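Local coordinates for Rod shape determining protein RodA (Thermus thermophilus, PDB 6BAR), which probably polymerises lipid-linked disaccharide-peptide units into peptidoglycan strands for cell wall elongation, as a membrane glycosyltransferase of the SEDS family, at residues Y277-A288 with L300-V311. Sequence-based numbering, arbitrary orientation.
Sequences YGLLLARLFALA and LSGFAGMLGFQV
A304 of one helix meets L284 and F285 of the other at the middle of a helical hairpin, in which helices 266-288 and 294-319, both predicted to span the membrane, pack antiparallel: the axes of segments 277-288 and 300-311 approach to 8.8 Å and their directions differ by 166°. No hydrogen bond links the segments; the contact between them is van der Waals and CH-pi packing. Small residues mark the close part. The methyl of A304 lies 3.6 Å from L284 CB and also sits over one face of the F285 ring, a CH-pi contact displaced toward the rim, with CB 3.9 Å from the ring centroid. S301 CA lies at the edge of that ring, in its plane. About one helical turn further along, L307 enters as a knob into the hole formed by Y277, L280, L281 and L284. With CG anti to the backbone N (chi1 -150°), the L307 side chain is directed to L280, the two crossing at about a right angle, L307 CD2 3.7 Å from L280 CD2. At the end nearest the connection between the helices, A288 CB and L300 CB are 3.8 Å apart.

The two flanks differ. L280, L287, L300 and F303 lie on a buried flank, where helices 13-30 and 336-354 add further apolar contacts. On the other flank F285 is on the surface and L281 partly so, probably beside lipid; there, the F285 ring and the L281 methyls lie along the backbone of 300-311 and the A304 methyl. With no side chain on G308, L281 CD1 lies 3.7 Å from G308 CA, while L281 CD2 is 3.5 Å from G308 N.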
loop_
_atom_site.group_PDB
_atom_site.type_symbol
_atom_site.label_atom_id
_atom_site.label_comp_id
_atom_site.label_asym_id
_atom_site.label_seq_id
_atom_site.Cartn_x
_atom_site.Cartn_y
_atom_site.Cartn_z
ATOM N N TYR A 277 -7.668 -8.672 -8.183
ATOM C CA TYR A 277 -6.638 -7.642 -8.075
ATOM C C TYR A 277 -6.497 -6.848 -9.368
ATOM O O TYR A 277 -6.224 -5.641 -9.327
ATOM C CB TYR A 277 -5.308 -8.268 -7.671
ATOM C CG TYR A 277 -5.243 -8.483 -6.189
ATOM C CD1 TYR A 277 -5.023 -7.417 -5.328
ATOM C CD2 TYR A 277 -5.447 -9.739 -5.642
ATOM C CE1 TYR A 277 -4.982 -7.603 -3.968
ATOM C CE2 TYR A 277 -5.408 -9.934 -4.284
ATOM C CZ TYR A 277 -5.175 -8.865 -3.453
ATOM O OH TYR A 277 -5.134 -9.061 -2.095
ATOM N N GLY A 278 -6.679 -7.501 -10.520
ATOM C CA GLY A 278 -6.626 -6.785 -11.784
ATOM C C GLY A 278 -7.759 -5.789 -11.928
ATOM O O GLY A 278 -7.552 -4.657 -12.371
ATOM N N LEU A 279 -8.967 -6.189 -11.529
ATOM C CA LEU A 279 -10.101 -5.269 -11.537
ATOM C C LEU A 279 -9.902 -4.132 -10.546
ATOM O O LEU A 279 -10.305 -2.993 -10.816
ATOM C CB LEU A 279 -11.394 -6.012 -11.224
ATOM C CG LEU A 279 -11.784 -7.080 -12.236
ATOM C CD1 LEU A 279 -13.210 -7.550 -11.994
ATOM C CD2 LEU A 279 -11.617 -6.545 -13.642
ATOM N N LEU A 280 -9.293 -4.415 -9.390
ATOM C CA LEU A 280 -9.043 -3.346 -8.426
ATOM C C LEU A 280 -8.042 -2.328 -8.973
ATOM O O LEU A 280 -8.262 -1.113 -8.874
ATOM C CB LEU A 280 -8.560 -3.933 -7.102
ATOM C CG LEU A 280 -8.314 -2.913 -5.996
ATOM C CD1 LEU A 280 -9.198 -3.170 -4.776
ATOM C CD2 LEU A 280 -6.844 -2.925 -5.614
ATOM N N LEU A 281 -6.941 -2.801 -9.565
ATOM C CA LEU A 281 -5.982 -1.871 -10.160
ATOM C C LEU A 281 -6.603 -1.110 -11.329
ATOM O O LEU A 281 -6.324 0.083 -11.521
ATOM C CB LEU A 281 -4.719 -2.618 -10.598
ATOM C CG LEU A 281 -3.913 -3.381 -9.533
ATOM C CD1 LEU A 281 -2.714 -4.080 -10.165
ATOM C CD2 LEU A 281 -3.466 -2.483 -8.378
ATOM N N ALA A 282 -7.475 -1.773 -12.099
ATOM C CA ALA A 282 -8.163 -1.105 -13.202
ATOM C C ALA A 282 -9.076 0.006 -12.698
ATOM O O ALA A 282 -9.083 1.107 -13.253
ATOM C CB ALA A 282 -8.969 -2.115 -14.020
ATOM N N ARG A 283 -9.868 -0.266 -11.659
ATOM C CA ARG A 283 -10.757 0.767 -11.139
ATOM C C ARG A 283 -9.969 1.911 -10.516
ATOM O O ARG A 283 -10.377 3.073 -10.618
ATOM C CB ARG A 283 -11.741 0.178 -10.129
ATOM C CG ARG A 283 -13.104 -0.194 -10.727
ATOM C CD ARG A 283 -13.766 0.989 -11.436
ATOM N NE ARG A 283 -15.016 0.622 -12.107
ATOM C CZ ARG A 283 -16.228 0.775 -11.579
ATOM N NH1 ARG A 283 -17.308 0.416 -12.265
ATOM N NH2 ARG A 283 -16.364 1.289 -10.367
ATOM N N LEU A 284 -8.831 1.613 -9.886
ATOM C CA LEU A 284 -7.991 2.682 -9.347
ATOM C C LEU A 284 -7.463 3.586 -10.458
ATOM O O LEU A 284 -7.560 4.816 -10.374
ATOM C CB LEU A 284 -6.833 2.097 -8.538
ATOM C CG LEU A 284 -7.180 1.580 -7.141
ATOM C CD1 LEU A 284 -5.979 0.919 -6.494
ATOM C CD2 LEU A 284 -7.695 2.721 -6.277
ATOM N N PHE A 285 -6.900 2.995 -11.514
ATOM C CA PHE A 285 -6.396 3.815 -12.611
ATOM C C PHE A 285 -7.521 4.481 -13.406
ATOM O O PHE A 285 -7.283 5.509 -14.049
ATOM C CB PHE A 285 -5.496 2.972 -13.522
ATOM C CG PHE A 285 -4.092 2.800 -12.992
ATOM C CD1 PHE A 285 -3.495 3.798 -12.236
ATOM C CD2 PHE A 285 -3.371 1.644 -13.247
ATOM C CE1 PHE A 285 -2.204 3.647 -11.748
ATOM C CE2 PHE A 285 -2.079 1.489 -12.761
ATOM C CZ PHE A 285 -1.497 2.491 -12.010
ATOM N N ALA A 286 -8.739 3.935 -13.364
ATOM C CA ALA A 286 -9.879 4.596 -13.989
ATOM C C ALA A 286 -10.323 5.804 -13.176
ATOM O O ALA A 286 -10.639 6.855 -13.740
ATOM C CB ALA A 286 -11.043 3.615 -14.155
ATOM N N LEU A 287 -10.365 5.666 -11.849
ATOM C CA LEU A 287 -10.635 6.821 -11.005
ATOM C C LEU A 287 -9.530 7.858 -11.129
ATOM O O LEU A 287 -9.796 9.059 -11.017
ATOM C CB LEU A 287 -10.803 6.386 -9.548
ATOM C CG LEU A 287 -11.936 5.391 -9.265
ATOM C CD1 LEU A 287 -12.227 5.345 -7.777
ATOM C CD2 LEU A 287 -13.195 5.716 -10.063
ATOM N N ALA A 288 -8.299 7.412 -11.404
ATOM C CA ALA A 288 -7.156 8.320 -11.473
ATOM C C ALA A 288 -7.295 9.312 -12.625
ATOM O O ALA A 288 -7.172 10.529 -12.429
ATOM C CB ALA A 288 -5.863 7.516 -11.602
ATOM N N LEU A 300 -3.659 9.167 -6.805
ATOM C CA LEU A 300 -4.353 7.915 -7.100
ATOM C C LEU A 300 -3.452 6.935 -7.840
ATOM O O LEU A 300 -3.442 5.735 -7.528
ATOM C CB LEU A 300 -5.618 8.188 -7.918
ATOM C CG LEU A 300 -6.891 8.504 -7.126
ATOM C CD1 LEU A 300 -6.839 9.887 -6.523
ATOM C CD2 LEU A 300 -8.160 8.322 -7.949
ATOM N N SER A 301 -2.684 7.421 -8.823
ATOM C CA SER A 301 -1.846 6.511 -9.598
ATOM C C SER A 301 -0.686 5.976 -8.765
ATOM O O SER A 301 -0.322 4.801 -8.895
ATOM C CB SER A 301 -1.336 7.198 -10.864
ATOM O OG SER A 301 -0.604 8.374 -10.562
ATOM N N GLY A 302 -0.097 6.814 -7.906
ATOM C CA GLY A 302 0.941 6.328 -7.008
ATOM C C GLY A 302 0.427 5.248 -6.076
ATOM O O GLY A 302 1.085 4.219 -5.872
ATOM N N PHE A 303 -0.769 5.455 -5.520
ATOM C CA PHE A 303 -1.361 4.449 -4.643
ATOM C C PHE A 303 -1.571 3.127 -5.379
ATOM O O PHE A 303 -1.182 2.054 -4.888
ATOM C CB PHE A 303 -2.683 4.967 -4.073
ATOM C CG PHE A 303 -3.187 4.181 -2.900
ATOM C CD1 PHE A 303 -2.816 4.525 -1.612
ATOM C CD2 PHE A 303 -4.033 3.100 -3.083
ATOM C CE1 PHE A 303 -3.278 3.802 -0.527
ATOM C CE2 PHE A 303 -4.503 2.375 -2.001
ATOM C CZ PHE A 303 -4.126 2.726 -0.723
ATOM N N ALA A 304 -2.188 3.190 -6.565
ATOM C CA ALA A 304 -2.425 1.975 -7.343
ATOM C C ALA A 304 -1.118 1.281 -7.700
ATOM O O ALA A 304 -1.041 0.045 -7.691
ATOM C CB ALA A 304 -3.215 2.300 -8.611
ATOM N N GLY A 305 -0.082 2.060 -8.022
ATOM C CA GLY A 305 1.214 1.467 -8.304
ATOM C C GLY A 305 1.763 0.694 -7.122
ATOM O O GLY A 305 2.169 -0.459 -7.256
ATOM N N MET A 306 1.782 1.322 -5.947
ATOM C CA MET A 306 2.289 0.635 -4.764
ATOM C C MET A 306 1.516 -0.653 -4.492
ATOM O O MET A 306 2.106 -1.699 -4.172
ATOM C CB MET A 306 2.227 1.574 -3.562
ATOM C CG MET A 306 3.224 2.717 -3.640
ATOM S SD MET A 306 3.249 3.733 -2.152
ATOM C CE MET A 306 4.781 4.623 -2.400
ATOM N N LEU A 307 0.190 -0.601 -4.629
ATOM C CA LEU A 307 -0.622 -1.783 -4.355
ATOM C C LEU A 307 -0.306 -2.911 -5.338
ATOM O O LEU A 307 0.026 -4.043 -4.935
ATOM C CB LEU A 307 -2.100 -1.399 -4.411
ATOM C CG LEU A 307 -3.073 -2.181 -3.538
ATOM C CD1 LEU A 307 -4.288 -1.325 -3.261
ATOM C CD2 LEU A 307 -3.479 -3.464 -4.234
ATOM N N GLY A 308 -0.417 -2.620 -6.640
ATOM C CA GLY A 308 -0.062 -3.609 -7.640
ATOM C C GLY A 308 1.348 -4.142 -7.477
ATOM O O GLY A 308 1.607 -5.317 -7.752
ATOM N N PHE A 309 2.273 -3.301 -7.008
ATOM C CA PHE A 309 3.655 -3.745 -6.869
ATOM C C PHE A 309 3.798 -4.746 -5.735
ATOM O O PHE A 309 4.527 -5.733 -5.872
ATOM C CB PHE A 309 4.585 -2.554 -6.647
ATOM C CG PHE A 309 6.042 -2.924 -6.601
ATOM C CD1 PHE A 309 6.755 -3.128 -7.770
ATOM C CD2 PHE A 309 6.700 -3.060 -5.390
ATOM C CE1 PHE A 309 8.101 -3.464 -7.731
ATOM C CE2 PHE A 309 8.046 -3.398 -5.346
ATOM C CZ PHE A 309 8.745 -3.599 -6.518
ATOM N N GLN A 310 3.120 -4.517 -4.605
ATOM C CA GLN A 310 3.140 -5.539 -3.559
ATOM C C GLN A 310 2.558 -6.853 -4.068
ATOM O O GLN A 310 3.093 -7.938 -3.782
ATOM C CB GLN A 310 2.381 -5.068 -2.324
ATOM C CG GLN A 310 3.017 -3.870 -1.677
ATOM C CD GLN A 310 2.619 -3.717 -0.231
ATOM O OE1 GLN A 310 2.644 -2.615 0.318
ATOM N NE2 GLN A 310 2.250 -4.826 0.404
ATOM N N VAL A 311 1.473 -6.777 -4.845
ATOM C CA VAL A 311 0.873 -8.006 -5.374
ATOM C C VAL A 311 1.867 -8.752 -6.267
ATOM O O VAL A 311 2.071 -9.969 -6.131
ATOM C CB VAL A 311 -0.439 -7.694 -6.116
ATOM C CG1 VAL A 311 -0.959 -8.941 -6.809
ATOM C CG2 VAL A 311 -1.473 -7.155 -5.143
#